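PDB 3R44: fatty acyl CoA synthetase FADD13 (FATTY-ACYL-CoA SYNTHETASE) from Mycobacterium tuberculosis, which belongs to the ANL clan of AMP-binding enzymes, in which a large N-terminal region is followed by a smaller C-terminal domain. Local coordinates for residues Leu32-Pro38 against Val237-Pro243; Gly363-Lys368 against Trp391-Ile397; Ile408-Leu412 against Val423-Glu427. One frame throughout, in Å; residues are numbered along the deposited sequence.

In the fold
Contact 1 stands apart: its centre lies about 35 Å from that of contact 2 and 39 Å from that of contact 3, on the opposite side of the chain's centre. It joins two parallel neighbours in the large mixed sheet of the N-terminal region. Contact 2 follows along the chain, in an antiparallel sheet, and contact 3 comes last, their centres about 13 Å apart. The latter two touch, because strand 396-400 leaves contact 2 and pairs with strand 406-410, which leads into contact 3; I397 O and K409 N are 2.8 Å apart there. One early sheet is thus represented, and two small antiparallel sheets joined through the corner at G395, ending beside helix 425-432.

Contact 1: Leu32-Pro38 against Val237-Pro243; sequences LQAYVEP and VTLISMP
S241 and E37 form the polar end of this parallel strand pair. S241 OG donates over 2.6 Å to E37 OE1, which receives it on its anti lone pair, away from the other carboxylate oxygen. E37 OE1 also accepts Y35 OH at 2.7 Å, and this hydroxyl arrives from above the carboxylate plane, so two donors grip OE1 from different directions. The serine hydroxyl can reach it because OG is anti to the backbone N (chi1 172°). Y35 CZ comes within 3.6 Å of S241 CB, while P243 CG closes on E37 OE1.

At the other end T238 OG1 bonds Q33 O over 2.6 Å, meeting the carbonyl from 40° out of its plane, and T238 CG2 rests 3.5 Å from Q33 CB. Between these ends, the parallel ladder runs from A34 O to L239 N, from L239 O to V36 N and from V36 O to S241 N; the strand directions differ by 8°. On one face V36 and I240 lie side by side, V36 CB to I240 CD1 3.7 Å; on the other, Y35 CD1 meets L239 CD1 at 4.2 Å.

Farther out, T40 OG1 bonds E37 OE2, which steadies the carboxylate, and R213 bonds Q33 OE1. A34 and Y35 both face M44 in a classic beta bulge, where strand 33-37 pairs with strand 42-45. On its other side strand 238-241 adjoins strand 213-216, and L253 of helix 247-256 packs against P38 and I240.

Contact 2: Gly363-Lys368 against Trp391-Ile397; sequences GEVVIK and WFRTGDI
E364 reaches across a bulged antiparallel pair to R393 and G395. Strands 364-369 and 391-394 are neighbours in a five-stranded antiparallel sheet. V366 faces R393 in a non-hydrogen-bonded pair and I367 faces F392 in a hydrogen-bonded one, but the register slips by two before E364 meets I397: a beta bulge, where the second chain turns a corner at G395 into strand 396-400.

The E364 side chain spans this corner. E364 CB stands 4.0 Å from D396 O and E364 CG follows at 3.5 Å from the same oxygen. With CG anti to the backbone N (chi1 -179°) and the chain extended beyond it, CD is carried in beside R393 CB. There the carboxylate divides its work. E364 OE1 takes R393 NE at 3.0 Å, on the syn side and a little out of the carboxylate plane, with a weak second bond from NH2; this salt bridge joins planes 77° apart. E364 OE2 turns its anti lone pair to G395 N, 2.8 Å away, and so holds the turning backbone.

T394 also ties the bulge together. T394 OG1 donates to V365 O over 2.7 Å while T394 N bonds the same carbonyl, and OG1 in turn accepts D396 N in an ST turn. V365 N closes the corner on D396 O. Both D396 carboxylate oxygens are engaged beyond the pair, by Y315, R411 and L412.

Toward the far end W391 lies across K368, whose NZ bonds N389 O, and V366 CG2 touches W391 CE3 at 3.5 Å. K368 CB sits over one indole face, 3.7 Å from the centroid of the W391 six-membered ring and 13° off its normal.

Contact 3: Ile408-Leu412 against Val423-Glu427; sequences IKDRL and VYPAE
D410 and A426 bring their CA atoms within 6.0 Å where the end of strand 406-410, bulged at K409 and D410 opposite I397, passes the first turn of helix 425-432. The D410 carboxylate points into that turn. D410 OD2 accepts A426 N at 2.6 Å, on the syn side but 32° out of the carboxylate plane, and the bond is fairly straight at the hydrogen (162°). P425 CD lies 3.0 Å from D410 OD2; the proline nitrogen has no hydrogen to offer, so the grip falls to the next residue. A426 CB fits against K409 O at 3.4 Å.

Y424 lies against the D410 methylene, Y424 CD1 3.8 Å from D410 CB. R411 O meets the tyrosine ring at its edge, 4.0 Å from Y424 CE1, while the hydroxyl is placed close to G395 O. From within the helix, E427 OE2 takes Y424 N over 2.8 Å.

Two acidic side chains therefore serve backbone N-H groups at the start of one helix, D410 OD2 and E427 OE2 6.3 Å apart. Negative charge at this amino end would probably be favoured by the helix dipole, which may offset their mutual repulsion.

Contact 1: Leu32-Pro38 against Val237-Pro243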
loop_
_atom_site.group_PDB
_atom_site.type_symbol
_atom_site.label_atom_id
_atom_site.label_comp_id
_atom_site.label_asym_id
_atom_site.label_seq_id
_atom_site.Cartn_x
_atom_site.Cartn_y
_atom_site.Cartn_z
ATOM N N LEU A 32 9.830 -20.643 -17.712
ATOM C CA LEU A 32 9.605 -20.530 -16.305
ATOM C C LEU A 32 8.179 -20.107 -16.023
ATOM O O LEU A 32 7.655 -19.210 -16.686
ATOM C CB LEU A 32 10.566 -19.493 -15.716
ATOM C CG LEU A 32 10.351 -19.111 -14.260
ATOM C CD1 LEU A 32 10.557 -20.328 -13.292
ATOM C CD2 LEU A 32 11.335 -17.998 -13.927
ATOM N N GLN A 33 7.494 -20.782 -15.093
ATOM C CA GLN A 33 6.161 -20.308 -14.716
ATOM C C GLN A 33 6.109 -18.864 -14.208
ATOM O O GLN A 33 6.930 -18.436 -13.341
ATOM C CB GLN A 33 5.491 -21.226 -13.724
ATOM C CG GLN A 33 5.274 -22.653 -14.227
ATOM C CD GLN A 33 4.382 -23.385 -13.256
ATOM O OE1 GLN A 33 4.718 -23.551 -12.114
ATOM N NE2 GLN A 33 3.194 -23.703 -13.692
ATOM N N ALA A 34 5.207 -18.082 -14.794
ATOM C CA ALA A 34 5.059 -16.658 -14.431
ATOM C C ALA A 34 3.869 -16.376 -13.531
ATOM O O ALA A 34 3.924 -15.523 -12.639
ATOM C CB ALA A 34 4.970 -15.782 -15.721
ATOM N N TYR A 35 2.788 -17.102 -13.780
ATOM C CA TYR A 35 1.463 -16.818 -13.145
ATOM C C TYR A 35 0.683 -18.083 -13.017
ATOM O O TYR A 35 0.486 -18.737 -14.004
ATOM C CB TYR A 35 0.712 -15.771 -13.968
ATOM C CG TYR A 35 -0.467 -15.161 -13.248
ATOM C CD1 TYR A 35 -0.337 -13.928 -12.615
ATOM C CD2 TYR A 35 -1.691 -15.801 -13.197
ATOM C CE1 TYR A 35 -1.362 -13.377 -11.932
ATOM C CE2 TYR A 35 -2.777 -15.226 -12.499
ATOM C CZ TYR A 35 -2.571 -14.002 -11.882
ATOM O OH TYR A 35 -3.577 -13.356 -11.216
ATOM N N VAL A 36 0.351 -18.485 -11.792
ATOM C CA VAL A 36 -0.352 -19.705 -11.502
ATOM C C VAL A 36 -1.544 -19.297 -10.609
ATOM O O VAL A 36 -1.339 -18.771 -9.511
ATOM C CB VAL A 36 0.528 -20.735 -10.771
ATOM C CG1 VAL A 36 -0.296 -21.980 -10.467
ATOM C CG2 VAL A 36 1.776 -21.084 -11.572
ATOM N N GLU A 37 -2.771 -19.555 -11.072
ATOM C CA GLU A 37 -3.996 -19.200 -10.327
ATOM C C GLU A 37 -4.874 -20.460 -10.320
ATOM O O GLU A 37 -5.668 -20.649 -11.264
ATOM C CB GLU A 37 -4.730 -18.040 -11.021
ATOM C CG GLU A 37 -5.741 -17.328 -10.167
ATOM C CD GLU A 37 -6.145 -16.014 -10.780
ATOM O OE1 GLU A 37 -5.557 -14.962 -10.416
ATOM O OE2 GLU A 37 -7.043 -16.049 -11.654
ATOM N N PRO A 38 -4.691 -21.366 -9.316
ATOM C CA PRO A 38 -5.359 -22.668 -9.377
ATOM C C PRO A 38 -6.881 -22.576 -9.420
ATOM O O PRO A 38 -7.494 -23.357 -10.139
ATOM C CB PRO A 38 -4.860 -23.367 -8.096
ATOM C CG PRO A 38 -3.509 -22.757 -7.903
ATOM C CD PRO A 38 -3.799 -21.312 -8.142
ATOM N N VAL A 237 10.488 -14.819 -10.665
ATOM C CA VAL A 237 9.696 -15.429 -9.577
ATOM C C VAL A 237 8.383 -15.814 -10.175
ATOM O O VAL A 237 7.856 -15.097 -11.033
ATOM C CB VAL A 237 9.497 -14.372 -8.536
ATOM C CG1 VAL A 237 8.418 -14.744 -7.508
ATOM C CG2 VAL A 237 10.862 -14.138 -7.837
ATOM N N THR A 238 7.815 -16.922 -9.736
ATOM C CA THR A 238 6.510 -17.343 -10.186
ATOM C C THR A 238 5.473 -16.763 -9.245
ATOM O O THR A 238 5.498 -17.047 -8.055
ATOM C CB THR A 238 6.411 -18.872 -10.171
ATOM O OG1 THR A 238 7.444 -19.441 -10.976
ATOM C CG2 THR A 238 5.063 -19.405 -10.737
ATOM N N LEU A 239 4.508 -16.002 -9.759
ATOM C CA LEU A 239 3.389 -15.500 -8.958
ATOM C C LEU A 239 2.359 -16.597 -8.779
ATOM O O LEU A 239 1.946 -17.206 -9.767
ATOM C CB LEU A 239 2.717 -14.325 -9.645
ATOM C CG LEU A 239 3.472 -13.044 -9.540
ATOM C CD1 LEU A 239 2.737 -12.044 -10.477
ATOM C CD2 LEU A 239 3.424 -12.512 -8.118
ATOM N N ILE A 240 1.981 -16.854 -7.524
ATOM C CA ILE A 240 0.919 -17.777 -7.205
ATOM C C ILE A 240 -0.231 -16.900 -6.757
ATOM O O ILE A 240 -0.157 -16.240 -5.740
ATOM C CB ILE A 240 1.343 -18.779 -6.118
ATOM C CG1 ILE A 240 2.685 -19.453 -6.488
ATOM C CG2 ILE A 240 0.214 -19.780 -5.849
ATOM C CD1 ILE A 240 2.696 -20.246 -7.802
ATOM N N SER A 241 -1.309 -16.903 -7.512
ATOM C CA SER A 241 -2.383 -15.979 -7.244
ATOM C C SER A 241 -3.568 -16.609 -6.499
ATOM O O SER A 241 -4.094 -17.668 -6.908
ATOM C CB SER A 241 -2.861 -15.360 -8.560
ATOM O OG SER A 241 -4.019 -14.596 -8.343
ATOM N N MET A 242 -3.985 -15.934 -5.423
ATOM C CA MET A 242 -5.221 -16.219 -4.685
ATOM C C MET A 242 -6.117 -14.957 -4.698
ATOM O O MET A 242 -5.978 -14.121 -3.851
ATOM C CB MET A 242 -4.932 -16.675 -3.225
ATOM C CG MET A 242 -6.122 -17.305 -2.568
ATOM S SD MET A 242 -5.861 -17.746 -0.790
ATOM C CE MET A 242 -6.605 -19.309 -0.720
ATOM N N PRO A 243 -7.004 -14.804 -5.704
ATOM C CA PRO A 243 -7.665 -13.521 -5.938
ATOM C C PRO A 243 -8.633 -13.146 -4.848
ATOM O O PRO A 243 -8.694 -11.947 -4.509
ATOM C CB PRO A 243 -8.358 -13.685 -7.308
ATOM C CG PRO A 243 -7.957 -14.942 -7.824
ATOM C CD PRO A 243 -7.161 -15.730 -6.829
#

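Contact 2: Gly363-Lys368 against Trp391-Ile397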
loop_
_atom_site.group_PDB
_atom_site.type_symbol
_atom_site.label_atom_id
_atom_site.label_comp_id
_atom_site.label_asym_id
_atom_site.label_seq_id
_atom_site.Cartn_x
_atom_site.Cartn_y
_atom_site.Cartn_z
ATOM N N GLY A 363 11.288 13.128 14.183
ATOM C CA GLY A 363 10.749 14.165 13.298
ATOM C C GLY A 363 9.857 13.608 12.217
ATOM O O GLY A 363 9.377 12.469 12.301
ATOM N N GLU A 364 9.618 14.403 11.194
ATOM C CA GLU A 364 8.764 13.952 10.099
ATOM C C GLU A 364 9.574 12.997 9.207
ATOM O O GLU A 364 10.676 13.351 8.817
ATOM C CB GLU A 364 8.249 15.153 9.293
ATOM C CG GLU A 364 7.339 14.714 8.164
ATOM C CD GLU A 364 6.979 15.872 7.211
ATOM O OE1 GLU A 364 7.613 16.974 7.317
ATOM O OE2 GLU A 364 6.078 15.675 6.353
ATOM N N VAL A 365 9.032 11.818 8.878
ATOM C CA VAL A 365 9.735 10.883 8.037
ATOM C C VAL A 365 9.883 11.482 6.637
ATOM O O VAL A 365 8.888 12.000 6.031
ATOM C CB VAL A 365 9.077 9.530 8.001
ATOM C CG1 VAL A 365 9.895 8.577 7.058
ATOM C CG2 VAL A 365 8.981 8.911 9.482
ATOM N N VAL A 366 11.127 11.504 6.145
ATOM C CA VAL A 366 11.352 12.005 4.778
ATOM C C VAL A 366 12.114 10.947 3.967
ATOM O O VAL A 366 12.901 10.167 4.533
ATOM C CB VAL A 366 12.040 13.359 4.723
ATOM C CG1 VAL A 366 11.131 14.471 5.224
ATOM C CG2 VAL A 366 13.361 13.366 5.453
ATOM N N ILE A 367 11.867 10.907 2.658
ATOM C CA ILE A 367 12.470 9.880 1.797
ATOM C C ILE A 367 13.141 10.556 0.614
ATOM O O ILE A 367 12.530 11.475 0.000
ATOM C CB ILE A 367 11.370 8.902 1.295
ATOM C CG1 ILE A 367 10.626 8.239 2.488
ATOM C CG2 ILE A 367 11.959 7.858 0.312
ATOM C CD1 ILE A 367 9.396 7.302 2.118
ATOM N N LYS A 368 14.323 10.098 0.213
ATOM C CA LYS A 368 15.008 10.586 -1.023
ATOM C C LYS A 368 15.373 9.334 -1.815
ATOM O O LYS A 368 16.020 8.445 -1.291
ATOM C CB LYS A 368 16.256 11.416 -0.718
ATOM C CG LYS A 368 16.992 11.895 -1.968
ATOM C CD LYS A 368 18.105 12.906 -1.596
ATOM C CE LYS A 368 17.562 14.312 -1.650
ATOM N NZ LYS A 368 18.648 15.338 -1.522
ATOM N N TRP A 391 13.882 15.787 -0.860
ATOM C CA TRP A 391 13.324 14.885 0.154
ATOM C C TRP A 391 11.806 15.009 0.152
ATOM O O TRP A 391 11.291 16.106 0.298
ATOM C CB TRP A 391 13.834 15.243 1.519
ATOM C CG TRP A 391 15.269 14.986 1.713
ATOM C CD1 TRP A 391 16.290 15.834 1.527
ATOM C CD2 TRP A 391 15.827 13.780 2.229
ATOM N NE1 TRP A 391 17.490 15.238 1.923
ATOM C CE2 TRP A 391 17.219 13.967 2.345
ATOM C CE3 TRP A 391 15.272 12.560 2.605
ATOM C CZ2 TRP A 391 18.079 12.962 2.785
ATOM C CZ3 TRP A 391 16.126 11.565 3.063
ATOM C CH2 TRP A 391 17.522 11.777 3.135
ATOM N N PHE A 392 11.128 13.876 -0.036
ATOM C CA PHE A 392 9.680 13.808 0.013
ATOM C C PHE A 392 9.207 13.815 1.474
ATOM O O PHE A 392 9.640 12.982 2.250
ATOM C CB PHE A 392 9.145 12.548 -0.675
ATOM C CG PHE A 392 7.689 12.383 -0.502
ATOM C CD1 PHE A 392 6.795 13.194 -1.192
ATOM C CD2 PHE A 392 7.181 11.438 0.354
ATOM C CE1 PHE A 392 5.446 13.091 -0.975
ATOM C CE2 PHE A 392 5.849 11.319 0.547
ATOM C CZ PHE A 392 4.961 12.128 -0.123
ATOM N N ARG A 393 8.337 14.743 1.831
ATOM C CA ARG A 393 7.795 14.807 3.180
ATOM C C ARG A 393 6.536 13.965 3.335
ATOM O O ARG A 393 5.478 14.246 2.728
ATOM C CB ARG A 393 7.498 16.245 3.527
ATOM C CG ARG A 393 8.761 17.104 3.483
ATOM C CD ARG A 393 8.564 18.591 3.753
ATOM N NE ARG A 393 7.828 18.860 4.981
ATOM C CZ ARG A 393 7.483 20.057 5.436
ATOM N NH1 ARG A 393 7.840 21.166 4.822
ATOM N NH2 ARG A 393 6.785 20.138 6.548
ATOM N N THR A 394 6.623 12.931 4.139
ATOM C CA THR A 394 5.539 11.967 4.223
ATOM C C THR A 394 4.334 12.471 5.024
ATOM O O THR A 394 3.238 11.947 4.832
ATOM C CB THR A 394 6.003 10.619 4.866
ATOM O OG1 THR A 394 6.388 10.875 6.232
ATOM C CG2 THR A 394 7.194 9.998 4.109
ATOM N N GLY A 395 4.531 13.407 5.954
ATOM C CA GLY A 395 3.498 13.812 6.874
ATOM C C GLY A 395 3.377 12.856 8.054
ATOM O O GLY A 395 2.557 13.064 8.955
ATOM N N ASP A 396 4.189 11.792 8.040
ATOM C CA ASP A 396 4.177 10.813 9.125
ATOM C C ASP A 396 5.316 11.169 10.071
ATOM O O ASP A 396 6.363 11.673 9.641
ATOM C CB ASP A 396 4.393 9.402 8.571
ATOM C CG ASP A 396 3.256 8.902 7.678
ATOM O OD1 ASP A 396 2.111 9.428 7.669
ATOM O OD2 ASP A 396 3.543 7.952 6.932
ATOM N N ILE A 397 5.138 10.954 11.370
ATOM C CA ILE A 397 6.154 11.277 12.338
ATOM C C ILE A 397 6.807 9.979 12.811
ATOM O O ILE A 397 6.112 8.956 13.028
ATOM C CB ILE A 397 5.554 11.999 13.562
ATOM C CG1 ILE A 397 4.815 13.271 13.142
ATOM C CG2 ILE A 397 6.650 12.286 14.637
ATOM C CD1 ILE A 397 5.617 14.223 12.261
#

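Contact 3: Ile408-Leu412 against Val423-Glu427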
loop_
_atom_site.group_PDB
_atom_site.type_symbol
_atom_site.label_atom_id
_atom_site.label_comp_id
_atom_site.label_asym_id
_atom_site.label_seq_id
_atom_site.Cartn_x
_atom_site.Cartn_y
_atom_site.Cartn_z
ATOM N N ILE A 408 7.671 4.190 13.483
ATOM C CA ILE A 408 6.629 5.131 13.177
ATOM C C ILE A 408 5.779 5.441 14.399
ATOM O O ILE A 408 5.249 4.551 15.094
ATOM C CB ILE A 408 5.751 4.650 12.004
ATOM C CG1 ILE A 408 6.584 4.432 10.740
ATOM C CG2 ILE A 408 4.575 5.626 11.729
ATOM C CD1 ILE A 408 6.951 5.627 10.000
ATOM N N LYS A 409 5.623 6.717 14.666
ATOM C CA LYS A 409 4.890 7.157 15.847
ATOM C C LYS A 409 3.477 7.560 15.539
ATOM O O LYS A 409 2.586 7.334 16.365
ATOM C CB LYS A 409 5.598 8.327 16.532
ATOM C CG LYS A 409 6.966 8.002 17.051
ATOM C CD LYS A 409 6.910 6.871 18.060
ATOM C CE LYS A 409 8.286 6.459 18.574
ATOM N NZ LYS A 409 8.971 7.601 19.298
ATOM N N ASP A 410 3.271 8.209 14.397
ATOM C CA ASP A 410 1.930 8.649 13.998
ATOM C C ASP A 410 1.889 8.830 12.493
ATOM O O ASP A 410 2.937 9.041 11.859
ATOM C CB ASP A 410 1.584 9.980 14.627
ATOM C CG ASP A 410 0.357 9.929 15.497
ATOM O OD1 ASP A 410 -0.536 9.040 15.344
ATOM O OD2 ASP A 410 0.326 10.792 16.393
ATOM N N ARG A 411 0.697 8.687 11.942
ATOM C CA ARG A 411 0.493 8.822 10.528
ATOM C C ARG A 411 -0.248 10.107 10.270
ATOM O O ARG A 411 -1.026 10.563 11.125
ATOM C CB ARG A 411 -0.350 7.694 9.987
ATOM C CG ARG A 411 0.125 6.303 10.347
ATOM C CD ARG A 411 1.392 6.025 9.690
ATOM N NE ARG A 411 1.457 4.720 9.037
ATOM C CZ ARG A 411 1.576 4.544 7.715
ATOM N NH1 ARG A 411 1.613 5.592 6.874
ATOM N NH2 ARG A 411 1.653 3.312 7.227
ATOM N N LEU A 412 -0.037 10.628 9.067
ATOM C CA LEU A 412 -0.698 11.843 8.587
ATOM C C LEU A 412 -2.202 11.739 8.773
ATOM O O LEU A 412 -2.836 12.710 9.196
ATOM C CB LEU A 412 -0.382 12.053 7.100
ATOM C CG LEU A 412 -1.029 13.288 6.433
ATOM C CD1 LEU A 412 -0.698 14.479 7.300
ATOM C CD2 LEU A 412 -0.541 13.468 5.042
ATOM N N VAL A 423 -1.521 18.961 15.252
ATOM C CA VAL A 423 -1.269 18.249 16.477
ATOM C C VAL A 423 -1.277 16.763 16.152
ATOM O O VAL A 423 -2.287 16.255 15.607
ATOM C CB VAL A 423 -2.414 18.552 17.497
ATOM C CG1 VAL A 423 -2.188 17.898 18.764
ATOM C CG2 VAL A 423 -2.541 20.047 17.712
ATOM N N TYR A 424 -0.197 16.049 16.462
ATOM C CA TYR A 424 -0.225 14.607 16.257
ATOM C C TYR A 424 -0.547 13.896 17.596
ATOM O O TYR A 424 0.000 14.232 18.671
ATOM C CB TYR A 424 1.053 14.005 15.642
ATOM C CG TYR A 424 1.350 14.307 14.186
ATOM C CD1 TYR A 424 0.983 13.418 13.165
ATOM C CD2 TYR A 424 2.037 15.456 13.846
ATOM C CE1 TYR A 424 1.320 13.692 11.809
ATOM C CE2 TYR A 424 2.366 15.756 12.523
ATOM C CZ TYR A 424 2.008 14.870 11.490
ATOM O OH TYR A 424 2.348 15.161 10.139
ATOM N N PRO A 425 -1.422 12.900 17.523
ATOM C CA PRO A 425 -1.900 12.219 18.714
ATOM C C PRO A 425 -0.798 11.594 19.550
ATOM O O PRO A 425 -0.915 11.619 20.766
ATOM C CB PRO A 425 -2.770 11.111 18.133
ATOM C CG PRO A 425 -3.344 11.719 16.961
ATOM C CD PRO A 425 -2.173 12.428 16.350
ATOM N N ALA A 426 0.263 11.064 18.932
ATOM C CA ALA A 426 1.328 10.372 19.668
ATOM C C ALA A 426 2.028 11.310 20.625
ATOM O O ALA A 426 2.483 10.891 21.670
ATOM C CB ALA A 426 2.386 9.726 18.714
ATOM N N GLU A 427 2.065 12.593 20.279
ATOM C CA GLU A 427 2.742 13.601 21.109
ATOM C C GLU A 427 2.042 13.686 22.471
ATOM O O GLU A 427 2.687 13.761 23.522
ATOM C CB GLU A 427 2.719 14.970 20.407
ATOM C CG GLU A 427 3.252 14.949 18.966
ATOM C CD GLU A 427 3.268 16.358 18.312
ATOM O OE1 GLU A 427 4.161 17.156 18.712
ATOM O OE2 GLU A 427 2.411 16.651 17.416
#